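Local coordinates for protein lasso peptide isopeptidase AtxE2 (Asticcacaulis excentricus, PDB 5TXC) that hydrolyses the isopeptide bond of the lasso peptides astexin-2 and astexin-3, opening these threaded molecules into linear peptides, at residues N498-L503 and I538-F543; E403-R408 and E504-D509. All coordinates share one frame; numbering follows the deposited sequence.

Contact 1: N498-L503 and I538-F543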
loop_
_atom_site.group_PDB
_atom_site.type_symbol
_atom_site.label_atom_id
_atom_site.label_comp_id
_atom_site.label_asym_id
_atom_site.label_seq_id
_atom_site.Cartn_x
_atom_site.Cartn_y
_atom_site.Cartn_z
ATOM N N ASN A 498 -23.062 1.733 -1.078
ATOM C CA ASN A 498 -22.849 0.331 -0.755
ATOM C C ASN A 498 -21.729 0.172 0.255
ATOM O O ASN A 498 -21.829 -0.645 1.177
ATOM C CB ASN A 498 -22.567 -0.446 -2.041
ATOM C CG ASN A 498 -23.781 -0.443 -3.006
ATOM O OD1 ASN A 498 -24.930 -0.250 -2.577
ATOM N ND2 ASN A 498 -23.522 -0.637 -4.305
ATOM N N ILE A 499 -20.671 0.970 0.133
ATOM C CA ILE A 499 -19.621 0.923 1.152
ATOM C C ILE A 499 -20.168 1.383 2.499
ATOM O O ILE A 499 -20.022 0.689 3.514
ATOM C CB ILE A 499 -18.403 1.761 0.721
ATOM C CG1 ILE A 499 -17.745 1.142 -0.510
ATOM C CG2 ILE A 499 -17.416 1.947 1.885
ATOM C CD1 ILE A 499 -16.546 1.929 -0.999
ATOM N N LEU A 500 -20.879 2.516 2.517
ATOM C CA LEU A 500 -21.431 3.025 3.776
ATOM C C LEU A 500 -22.431 2.047 4.393
ATOM O O LEU A 500 -22.408 1.808 5.609
ATOM C CB LEU A 500 -22.071 4.390 3.555
ATOM C CG LEU A 500 -22.769 5.036 4.760
ATOM C CD1 LEU A 500 -21.825 5.312 5.887
ATOM C CD2 LEU A 500 -23.410 6.299 4.307
ATOM N N HIS A 501 -23.318 1.468 3.578
ATOM C CA HIS A 501 -24.278 0.507 4.123
ATOM C C HIS A 501 -23.577 -0.712 4.711
ATOM O O HIS A 501 -23.999 -1.247 5.751
ATOM C CB HIS A 501 -25.284 0.107 3.057
ATOM C CG HIS A 501 -26.314 1.165 2.806
ATOM N ND1 HIS A 501 -26.992 1.287 1.612
ATOM C CD2 HIS A 501 -26.741 2.189 3.589
ATOM C CE1 HIS A 501 -27.819 2.321 1.686
ATOM N NE2 HIS A 501 -27.679 2.889 2.873
ATOM N N THR A 502 -22.472 -1.127 4.087
ATOM C CA THR A 502 -21.677 -2.230 4.610
ATOM C C THR A 502 -21.094 -1.890 5.975
ATOM O O THR A 502 -21.110 -2.721 6.889
ATOM C CB THR A 502 -20.556 -2.565 3.626
ATOM O OG1 THR A 502 -21.117 -2.787 2.323
ATOM C CG2 THR A 502 -19.794 -3.795 4.078
ATOM N N LEU A 503 -20.562 -0.674 6.123
ATOM C CA LEU A 503 -20.064 -0.227 7.416
ATOM C C LEU A 503 -21.161 -0.275 8.462
ATOM O O LEU A 503 -20.960 -0.789 9.569
ATOM C CB LEU A 503 -19.520 1.198 7.306
ATOM C CG LEU A 503 -18.092 1.387 6.806
ATOM C CD1 LEU A 503 -17.761 2.870 6.698
ATOM C CD2 LEU A 503 -17.086 0.677 7.710
ATOM N N ILE A 538 -21.495 13.053 5.957
ATOM C CA ILE A 538 -22.598 13.795 5.349
ATOM C C ILE A 538 -23.870 12.957 5.316
ATOM O O ILE A 538 -24.970 13.475 5.539
ATOM C CB ILE A 538 -22.246 14.260 3.924
ATOM C CG1 ILE A 538 -21.035 15.193 3.886
ATOM C CG2 ILE A 538 -23.419 14.951 3.315
ATOM C CD1 ILE A 538 -20.979 16.105 5.026
ATOM N N ASN A 539 -23.763 11.669 4.993
ATOM C CA ASN A 539 -24.933 10.870 4.637
ATOM C C ASN A 539 -25.340 9.870 5.703
ATOM O O ASN A 539 -26.008 8.882 5.396
ATOM C CB ASN A 539 -24.712 10.166 3.301
ATOM C CG ASN A 539 -24.558 11.141 2.161
ATOM O OD1 ASN A 539 -25.552 11.630 1.633
ATOM N ND2 ASN A 539 -23.326 11.420 1.764
ATOM N N SER A 540 -24.906 10.071 6.934
ATOM C CA SER A 540 -25.414 9.288 8.042
ATOM C C SER A 540 -25.093 10.031 9.329
ATOM O O SER A 540 -24.276 10.961 9.352
ATOM C CB SER A 540 -24.817 7.882 8.052
ATOM O OG SER A 540 -23.607 7.867 8.751
ATOM N N HIS A 541 -25.736 9.579 10.405
ATOM C CA HIS A 541 -25.471 10.039 11.761
ATOM C C HIS A 541 -24.806 8.948 12.581
ATOM O O HIS A 541 -24.917 8.932 13.808
ATOM C CB HIS A 541 -26.760 10.473 12.463
ATOM C CG HIS A 541 -27.376 11.721 11.906
ATOM N ND1 HIS A 541 -28.234 11.718 10.823
ATOM C CD2 HIS A 541 -27.248 13.019 12.283
ATOM C CE1 HIS A 541 -28.615 12.958 10.564
ATOM N NE2 HIS A 541 -28.029 13.766 11.432
ATOM N N ARG A 542 -24.055 8.062 11.923
ATOM C CA ARG A 542 -23.488 6.931 12.631
ATOM C C ARG A 542 -22.246 7.292 13.427
ATOM O O ARG A 542 -21.919 6.576 14.376
ATOM C CB ARG A 542 -23.119 5.827 11.648
ATOM C CG ARG A 542 -24.296 5.242 10.930
ATOM C CD ARG A 542 -25.266 4.678 11.899
ATOM N NE ARG A 542 -26.274 3.936 11.166
ATOM C CZ ARG A 542 -26.592 2.667 11.378
ATOM N NH1 ARG A 542 -26.002 1.979 12.345
ATOM N NH2 ARG A 542 -27.526 2.103 10.626
ATOM N N PHE A 543 -21.582 8.403 13.111
ATOM C CA PHE A 543 -20.229 8.653 13.585
ATOM C C PHE A 543 -20.186 9.866 14.491
ATOM O O PHE A 543 -20.686 10.932 14.133
ATOM C CB PHE A 543 -19.273 8.836 12.402
ATOM C CG PHE A 543 -19.436 7.767 11.345
ATOM C CD1 PHE A 543 -18.982 6.476 11.574
ATOM C CD2 PHE A 543 -20.068 8.052 10.135
ATOM C CE1 PHE A 543 -19.143 5.482 10.624
ATOM C CE2 PHE A 543 -20.233 7.060 9.171
ATOM C CZ PHE A 543 -19.768 5.763 9.418
#
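Leu500 carries most of this contact, CD1 facing Phe543 and Ser540 and CD2 facing Asn539, just past the end of helix 528-538. The apolar part comes first. CD1 of Leu500 meets the rim of the Phe543 ring near the ring plane, 4.0 Å from CE2. One turn further along the helix, Leu503 adds a looser touch, its CD1 standing 4.4 Å from CZ of Phe543. The ring is covered on one face by its own neighbour, since CB of Arg542 sits above the centre of the Phe543 ring.

Leu500 also packs against polar atoms without bonding to them. Its CG lies anti to the backbone N (chi1 177°), and CD2 ends 3.8 Å from the carbonyl O of Asn539, with CB of that residue a little farther off. CD1 of Leu500, the methyl on the ring, lies 4.2 Å from OG of Ser540. ND2 of Asn539 bonds to the carbonyl O atoms of Ala588 and Phe535.

No hydrogen bond crosses between the segments; the polar bonding here shapes the loop itself. In an ST turn, OG of Ser540 accepts a nearly straight bond from N of Arg542 (3.2 Å, 165° at the hydrogen), and it also bonds to the carbonyl O of Gly536.

Phe535 and Thr532 of helix 528-538 continue the packing on Leu500 and Leu503. Helix 528-538 directly follows the nucleophile Ser527; helix 494-512 packs beside the loop that leads from it into strand 545-548, within the alpha/beta-hydrolase fold of the prolyl oligopeptidase family.

Contact 2: E403-R408 and E504-D509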
loop_
_atom_site.group_PDB
_atom_site.type_symbol
_atom_site.label_atom_id
_atom_site.label_comp_id
_atom_site.label_asym_id
_atom_site.label_seq_id
_atom_site.Cartn_x
_atom_site.Cartn_y
_atom_site.Cartn_z
ATOM N N GLU A 403 -10.492 -11.068 15.891
ATOM C CA GLU A 403 -11.561 -11.945 15.429
ATOM C C GLU A 403 -12.045 -11.495 14.053
ATOM O O GLU A 403 -12.336 -10.313 13.854
ATOM C CB GLU A 403 -12.695 -11.914 16.446
ATOM C CG GLU A 403 -13.789 -12.932 16.349
ATOM C CD GLU A 403 -14.829 -12.645 17.430
ATOM O OE1 GLU A 403 -14.444 -12.175 18.544
ATOM O OE2 GLU A 403 -16.038 -12.811 17.148
ATOM N N ARG A 404 -12.166 -12.415 13.110
ATOM C CA ARG A 404 -12.622 -12.035 11.779
ATOM C C ARG A 404 -14.154 -11.985 11.713
ATOM O O ARG A 404 -14.837 -12.869 12.232
ATOM C CB ARG A 404 -12.034 -12.989 10.740
ATOM C CG ARG A 404 -12.407 -12.662 9.313
ATOM C CD ARG A 404 -11.300 -12.994 8.293
ATOM N NE ARG A 404 -10.196 -12.076 8.477
ATOM C CZ ARG A 404 -9.199 -11.908 7.622
ATOM N NH1 ARG A 404 -9.143 -12.610 6.495
ATOM N NH2 ARG A 404 -8.272 -11.015 7.892
ATOM N N LEU A 405 -14.690 -10.885 11.181
ATOM C CA LEU A 405 -16.122 -10.689 10.957
ATOM C C LEU A 405 -16.450 -10.991 9.507
ATOM O O LEU A 405 -15.693 -10.620 8.603
ATOM C CB LEU A 405 -16.540 -9.250 11.243
ATOM C CG LEU A 405 -16.080 -8.768 12.604
ATOM C CD1 LEU A 405 -16.301 -7.284 12.692
ATOM C CD2 LEU A 405 -16.855 -9.515 13.672
ATOM N N THR A 406 -17.584 -11.645 9.281
ATOM C CA THR A 406 -18.021 -11.943 7.933
ATOM C C THR A 406 -19.511 -11.685 7.843
ATOM O O THR A 406 -20.255 -11.937 8.788
ATOM C CB THR A 406 -17.721 -13.406 7.507
ATOM O OG1 THR A 406 -18.409 -14.305 8.381
ATOM C CG2 THR A 406 -16.231 -13.722 7.514
ATOM N N LEU A 407 -19.938 -11.147 6.724
ATOM C CA LEU A 407 -21.362 -11.000 6.509
ATOM C C LEU A 407 -21.533 -10.861 5.019
ATOM O O LEU A 407 -20.559 -10.673 4.296
ATOM C CB LEU A 407 -21.945 -9.835 7.315
ATOM C CG LEU A 407 -22.193 -8.375 6.950
ATOM C CD1 LEU A 407 -21.887 -7.542 8.195
ATOM C CD2 LEU A 407 -21.435 -7.861 5.777
ATOM N N ARG A 408 -22.776 -10.973 4.564
ATOM C CA ARG A 408 -23.134 -10.620 3.199
ATOM C C ARG A 408 -23.961 -9.341 3.264
ATOM O O ARG A 408 -24.896 -9.241 4.064
ATOM C CB ARG A 408 -23.899 -11.763 2.518
ATOM C CG ARG A 408 -24.324 -11.463 1.087
ATOM C CD ARG A 408 -24.890 -12.693 0.375
ATOM N NE ARG A 408 -23.839 -13.518 -0.217
ATOM C CZ ARG A 408 -23.471 -14.696 0.275
ATOM N NH1 ARG A 408 -24.083 -15.169 1.367
ATOM N NH2 ARG A 408 -22.502 -15.402 -0.307
ATOM N N GLU A 504 -22.335 0.251 8.119
ATOM C CA GLU A 504 -23.466 0.218 9.045
ATOM C C GLU A 504 -23.852 -1.219 9.412
ATOM O O GLU A 504 -24.172 -1.506 10.576
ATOM C CB GLU A 504 -24.658 0.982 8.441
ATOM C CG GLU A 504 -24.410 2.493 8.249
ATOM C CD GLU A 504 -25.530 3.261 7.509
ATOM O OE1 GLU A 504 -26.401 2.646 6.841
ATOM O OE2 GLU A 504 -25.548 4.511 7.616
ATOM N N ASP A 505 -23.853 -2.137 8.434
ATOM C CA ASP A 505 -24.120 -3.545 8.753
ATOM C C ASP A 505 -23.120 -4.085 9.768
ATOM O O ASP A 505 -23.484 -4.855 10.660
ATOM C CB ASP A 505 -24.082 -4.411 7.495
ATOM C CG ASP A 505 -25.151 -4.030 6.482
ATOM O OD1 ASP A 505 -26.188 -3.430 6.879
ATOM O OD2 ASP A 505 -24.923 -4.319 5.276
ATOM N N LEU A 506 -21.847 -3.703 9.638
ATOM C CA LEU A 506 -20.820 -4.215 10.542
ATOM C C LEU A 506 -20.980 -3.638 11.945
ATOM O O LEU A 506 -20.829 -4.355 12.940
ATOM C CB LEU A 506 -19.433 -3.907 9.971
ATOM C CG LEU A 506 -19.042 -4.745 8.752
ATOM C CD1 LEU A 506 -17.865 -4.136 7.966
ATOM C CD2 LEU A 506 -18.682 -6.146 9.208
ATOM N N ILE A 507 -21.261 -2.342 12.042
ATOM C CA ILE A 507 -21.527 -1.713 13.333
ATOM C C ILE A 507 -22.731 -2.370 14.011
ATOM O O ILE A 507 -22.649 -2.812 15.166
ATOM C CB ILE A 507 -21.728 -0.202 13.139
ATOM C CG1 ILE A 507 -20.459 0.409 12.533
ATOM C CG2 ILE A 507 -22.038 0.459 14.478
ATOM C CD1 ILE A 507 -20.673 1.784 11.885
ATOM N N ASP A 508 -23.858 -2.473 13.292
ATOM C CA ASP A 508 -25.038 -3.188 13.804
ATOM C C ASP A 508 -24.694 -4.581 14.342
ATOM O O ASP A 508 -25.236 -5.018 15.364
ATOM C CB ASP A 508 -26.104 -3.324 12.703
ATOM C CG ASP A 508 -26.749 -2.009 12.346
ATOM O OD1 ASP A 508 -26.524 -1.027 13.083
ATOM O OD2 ASP A 508 -27.511 -1.953 11.349
ATOM N N ASP A 509 -23.839 -5.314 13.635
ATOM C CA ASP A 509 -23.463 -6.649 14.080
ATOM C C ASP A 509 -22.734 -6.604 15.418
ATOM O O ASP A 509 -22.997 -7.421 16.306
ATOM C CB ASP A 509 -22.596 -7.319 13.019
ATOM C CG ASP A 509 -22.277 -8.750 13.364
ATOM O OD1 ASP A 509 -23.164 -9.614 13.165
ATOM O OD2 ASP A 509 -21.165 -9.003 13.885
#
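Leu407 and Leu506 make the tight centre of this strand-to-helix contact, CD1 of the first lying 3.6 Å from CD2 of the second. Their side chains meet at a slant. CD1 of Leu407 also rests 3.9 Å from CB of Asp505, the two side chains crossing at about a right angle. One methyl thus touches two successive residues of the helix. Leu506 has its CG anti to the carbonyl carbon (chi1 -72°), a torsion that brings CD2 nearer the strand than its CB would suggest.

The touches of Leu405, two residues back along the strand, are looser though buried: its CB lies 4.3 Å from CD2 of Leu506, and its CD2 4.3 Å from OD2 of Asp509. Leu465 of strand 463-467, one strand further into the sheet beyond 414-421, touches both Leu405 and Leu506. The solvent side lies at the partly exposed Asp505 and Asp509, with their carboxylates, and at Thr406 and Arg408, which turn their CB atoms away from the helix and are exposed.

The helix runs at 122° to the strand, the two short axes 9.7 Å apart at their closest, and no hydrogen bond joins the segments. Strand 401-408 is the outermost strand of the central sheet at this end, paired with strand 414-421. The chemistry implies that helix 494-512 is seated on this edge by leucine packing, whereas Asp505 finds its charge partner in Arg410, beyond the two segments, and Asp509 a weak, distant one in Arg513.

Overall arrangement
Both contacts use helix 494-512, contact 1 through residues 498-503 and contact 2 through 504-509, and their centres lie 13 Å apart. Contact 1 is the more buried, joining the helix to the loop after the nucleophile helix through leucine and a phenylalanine ring. Contact 2 buries more surface between its segments but is only partly buried, packing leucines on an edge strand of the sheet with aspartates along its outer side. They touch directly: NH1 of Arg542 forms a salt bridge with OD1 of Asp508 (3.1 Å), and Phe543 packs on Ile507. A salt bridge and apolar packing together tie the loop of contact 1 to the helical segment of contact 2.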